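Side-chain contact in superoxide dismutase (Anaplasma phagocytophilum, PDB 3JS4), which probably protects the cell from superoxide by dismutating the radical to oxygen and hydrogen peroxide at a redox-active iron ion: residues P35-H40 with E209-W214. Residues are numbered along the deposited sequence; the frame is centred on the assembly and turned at random.
Sequences PYISSH and EHLLNW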
ATOM      1  N   PRO A  35     -17.025  -3.821  10.616  1.00 11.25           N
ATOM      2  CA  PRO A  35     -17.703  -2.593  10.237  1.00 10.79           C
ATOM      3  C   PRO A  35     -16.740  -1.442   9.884  1.00 10.35           C
ATOM      4  O   PRO A  35     -17.207  -0.343   9.579  1.00 10.31           O
ATOM      5  CB  PRO A  35     -18.513  -2.254  11.491  1.00 11.21           C
ATOM      6  CG  PRO A  35     -17.655  -2.745  12.626  1.00 11.34           C
ATOM      7  CD  PRO A  35     -16.856  -3.915  12.086  1.00 11.55           C
ATOM      8  N   TYR A  36     -15.432  -1.708   9.913  1.00  9.85           N
ATOM      9  CA  TYR A  36     -14.370  -0.683   9.718  1.00  9.73           C
ATOM     10  C   TYR A  36     -14.248  -0.111   8.303  1.00  9.42           C
ATOM     11  O   TYR A  36     -13.913   1.074   8.105  1.00  9.20           O
ATOM     12  CB  TYR A  36     -13.017  -1.246  10.197  1.00  9.82           C
ATOM     13  CG  TYR A  36     -13.175  -1.807  11.586  1.00 11.77           C
ATOM     14  CD1 TYR A  36     -13.499  -0.953  12.643  1.00 11.56           C
ATOM     15  CD2 TYR A  36     -13.094  -3.180  11.840  1.00 11.87           C
ATOM     16  CE1 TYR A  36     -13.705  -1.426  13.925  1.00 13.66           C
ATOM     17  CE2 TYR A  36     -13.303  -3.680  13.160  1.00 14.67           C
ATOM     18  CZ  TYR A  36     -13.609  -2.775  14.186  1.00 13.89           C
ATOM     19  OH  TYR A  36     -13.821  -3.162  15.496  1.00 18.24           O
ATOM     20  N   ILE A  37     -14.457  -0.975   7.324  1.00  8.95           N
ATOM     21  CA  ILE A  37     -14.591  -0.573   5.945  1.00  9.21           C
ATOM     22  C   ILE A  37     -15.897  -1.215   5.534  1.00  9.37           C
ATOM     23  O   ILE A  37     -16.039  -2.438   5.613  1.00  9.40           O
ATOM     24  CB  ILE A  37     -13.441  -1.112   5.072  1.00  9.41           C
ATOM     25  CG1 ILE A  37     -12.070  -0.569   5.562  1.00 10.52           C
ATOM     26  CG2 ILE A  37     -13.695  -0.792   3.601  1.00  8.95           C
ATOM     27  CD1 ILE A  37     -11.820   0.897   5.286  1.00 11.65           C
ATOM     28  N   SER A  38     -16.864  -0.391   5.137  1.00  8.89           N
ATOM     29  CA  SER A  38     -18.204  -0.899   4.885  1.00  8.55           C
ATOM     30  C   SER A  38     -18.220  -1.747   3.627  1.00  8.78           C
ATOM     31  O   SER A  38     -17.328  -1.680   2.795  1.00  7.96           O
ATOM     32  CB  SER A  38     -19.205   0.245   4.749  1.00  8.67           C
ATOM     33  OG  SER A  38     -18.959   0.971   3.554  1.00  8.74           O
ATOM     34  N   SER A  39     -19.267  -2.535   3.484  1.00  8.64           N
ATOM     35  CA  SER A  39     -19.415  -3.364   2.314  1.00  9.96           C
ATOM     36  C   SER A  39     -19.409  -2.515   1.012  1.00  9.50           C
ATOM     37  O   SER A  39     -18.713  -2.836   0.017  1.00  8.44           O
ATOM     38  CB  SER A  39     -20.698  -4.187   2.493  1.00  9.30           C
ATOM     39  OG  SER A  39     -20.989  -4.828   1.284  1.00 14.76           O
ATOM     40  N   HIS A  40     -20.166  -1.421   1.045  1.00  9.44           N
ATOM     41  CA  HIS A  40     -20.267  -0.470  -0.062  1.00 10.30           C
ATOM     42  C   HIS A  40     -18.894   0.148  -0.418  1.00  9.21           C
ATOM     43  O   HIS A  40     -18.519   0.239  -1.597  1.00  9.25           O
ATOM     44  CB  HIS A  40     -21.292   0.609   0.319  1.00 11.07           C
ATOM     45  CG  HIS A  40     -21.552   1.631  -0.750  1.00 15.73           C
ATOM     46  ND1 HIS A  40     -21.713   1.305  -2.082  1.00 19.95           N
ATOM     47  CD2 HIS A  40     -21.746   2.972  -0.666  1.00 19.12           C
ATOM     48  CE1 HIS A  40     -21.957   2.406  -2.777  1.00 20.78           C
ATOM     49  NE2 HIS A  40     -21.979   3.430  -1.941  1.00 20.12           N
ATOM     50  N   GLU A 209      -6.039   0.756  14.599  1.00  8.78           N
ATOM     51  CA  GLU A 209      -6.726   0.111  15.725  1.00  9.75           C
ATOM     52  C   GLU A 209      -7.246  -1.286  15.397  1.00  9.29           C
ATOM     53  O   GLU A 209      -7.242  -2.161  16.272  1.00  8.68           O
ATOM     54  CB  GLU A 209      -7.875   0.994  16.251  1.00  9.69           C
ATOM     55  CG  GLU A 209      -7.385   2.058  17.248  1.00 15.05           C
ATOM     56  CD  GLU A 209      -8.364   3.200  17.464  1.00 21.38           C
ATOM     57  OE1 GLU A 209      -9.579   3.010  17.243  1.00 25.67           O
ATOM     58  OE2 GLU A 209      -7.923   4.299  17.860  1.00 25.08           O
ATOM     59  N   HIS A 210      -7.694  -1.475  14.149  1.00  8.24           N
ATOM     60  CA  HIS A 210      -8.434  -2.681  13.766  1.00  8.68           C
ATOM     61  C   HIS A 210      -8.093  -3.319  12.422  1.00  8.13           C
ATOM     62  O   HIS A 210      -8.590  -4.402  12.142  1.00  8.22           O
ATOM     63  CB  HIS A 210      -9.950  -2.430  13.854  1.00  8.89           C
ATOM     64  CG  HIS A 210     -10.428  -2.191  15.254  1.00 10.36           C
ATOM     65  ND1 HIS A 210     -10.455  -3.187  16.206  1.00 12.24           N
ATOM     66  CD2 HIS A 210     -10.854  -1.064  15.877  1.00 12.18           C
ATOM     67  CE1 HIS A 210     -10.884  -2.688  17.355  1.00 10.58           C
ATOM     68  NE2 HIS A 210     -11.149  -1.409  17.179  1.00 11.97           N
ATOM     69  N   LEU A 211      -7.242  -2.677  11.611  1.00  7.74           N
ATOM     70  CA  LEU A 211      -6.962  -3.181  10.252  1.00  8.30           C
ATOM     71  C   LEU A 211      -5.537  -3.664   9.969  1.00  7.66           C
ATOM     72  O   LEU A 211      -5.375  -4.717   9.351  1.00  6.93           O
ATOM     73  CB  LEU A 211      -7.373  -2.158   9.195  1.00  8.72           C
ATOM     74  CG  LEU A 211      -8.884  -1.865   9.092  1.00  8.85           C
ATOM     75  CD1 LEU A 211      -9.074  -0.640   8.194  1.00 10.32           C
ATOM     76  CD2 LEU A 211      -9.661  -3.048   8.540  1.00  9.98           C
ATOM     77  N   LEU A 212      -4.517  -2.908  10.400  1.00  7.50           N
ATOM     78  CA  LEU A 212      -3.124  -3.203  10.020  1.00  7.45           C
ATOM     79  C   LEU A 212      -2.790  -4.678  10.237  1.00  7.83           C
ATOM     80  O   LEU A 212      -3.020  -5.210  11.318  1.00  7.17           O
ATOM     81  CB  LEU A 212      -2.117  -2.349  10.813  1.00  6.67           C
ATOM     82  CG  LEU A 212      -0.605  -2.513  10.632  1.00  8.96           C
ATOM     83  CD1 LEU A 212      -0.111  -2.354   9.154  1.00  7.85           C
ATOM     84  CD2 LEU A 212       0.101  -1.489  11.536  1.00  8.18           C
ATOM     85  N   ASN A 213      -2.212  -5.310   9.222  1.00  7.49           N
ATOM     86  CA  ASN A 213      -1.892  -6.719   9.290  1.00  8.42           C
ATOM     87  C   ASN A 213      -0.421  -6.914   9.643  1.00  8.99           C
ATOM     88  O   ASN A 213       0.467  -6.850   8.772  1.00  7.74           O
ATOM     89  CB  ASN A 213      -2.214  -7.379   7.950  1.00  8.45           C
ATOM     90  CG  ASN A 213      -2.088  -8.895   7.983  1.00 10.44           C
ATOM     91  OD1 ASN A 213      -1.582  -9.498   8.951  1.00  9.09           O
ATOM     92  ND2 ASN A 213      -2.566  -9.529   6.915  1.00  9.95           N
ATOM     93  N   TRP A 214      -0.171  -7.150  10.928  1.00  9.82           N
ATOM     94  CA  TRP A 214       1.189  -7.353  11.401  1.00 10.93           C
ATOM     95  C   TRP A 214       1.782  -8.669  10.894  1.00 11.45           C
ATOM     96  O   TRP A 214       2.992  -8.779  10.780  1.00 11.43           O
ATOM     97  CB  TRP A 214       1.245  -7.320  12.924  1.00 10.95           C
ATOM     98  CG  TRP A 214       1.085  -5.981  13.564  1.00 10.02           C
ATOM     99  CD1 TRP A 214       0.066  -5.589  14.394  1.00 11.16           C
ATOM    100  CD2 TRP A 214       1.979  -4.859  13.474  1.00  9.76           C
ATOM    101  NE1 TRP A 214       0.270  -4.295  14.824  1.00  9.69           N
ATOM    102  CE2 TRP A 214       1.428  -3.818  14.267  1.00  8.85           C
ATOM    103  CE3 TRP A 214       3.183  -4.627  12.788  1.00  8.02           C
ATOM    104  CZ2 TRP A 214       2.036  -2.564  14.392  1.00  8.64           C
ATOM    105  CZ3 TRP A 214       3.795  -3.371  12.912  1.00  8.80           C
ATOM    106  CH2 TRP A 214       3.230  -2.365  13.718  1.00  9.12           C
TER
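Tyr-36 and His-210 lay their rings against each other in an offset stack, and the pair is one of the places where the two domains of the iron/manganese superoxide dismutase fold meet: the loop leading into helix 39-60 of the N-terminal alpha-hairpin domain, and the C-terminal part of helix 200-211 in the C-terminal domain. The planes lie 8° from parallel, with the ring centroids 4.4 Å apart. The imidazole is slid toward the phenol end, so that His-210 CG sits 3.4 Å from Tyr-36 CZ and the hydroxyl oxygen lies over the middle of the imidazole face. What covers the centre of the phenol ring is the methylene: His-210 CB stands 3.6 Å from the Tyr-36 centroid, only 9° off the ring normal, a CH-pi contact. CD of Pro-35, which follows a cis peptide bond, rests on the other phenol face near the rim, so the ring is held between the two. Tyr-36 CB points toward the helix, and chi1 of -51°, with CG anti to the carbonyl carbon, carries the ring on to the His-210 side chain. The Tyr-36 side chain also touches Val-206, one turn earlier in the same helix.

Deeper in, the contact turns aliphatic. Leu-211 splits its two methyls between neighbours: CD2 packs 4.2 Å from CB of Tyr-36, beneath the stack, while CD1 goes to the buried Ile-37, whose side chain lies about 6 Å from that of the iron ligand His-45. Ile-37 and Leu-211 meet at about a right angle, Ile-37 CG1 coming within 4.0 Å of Leu-211 CD1.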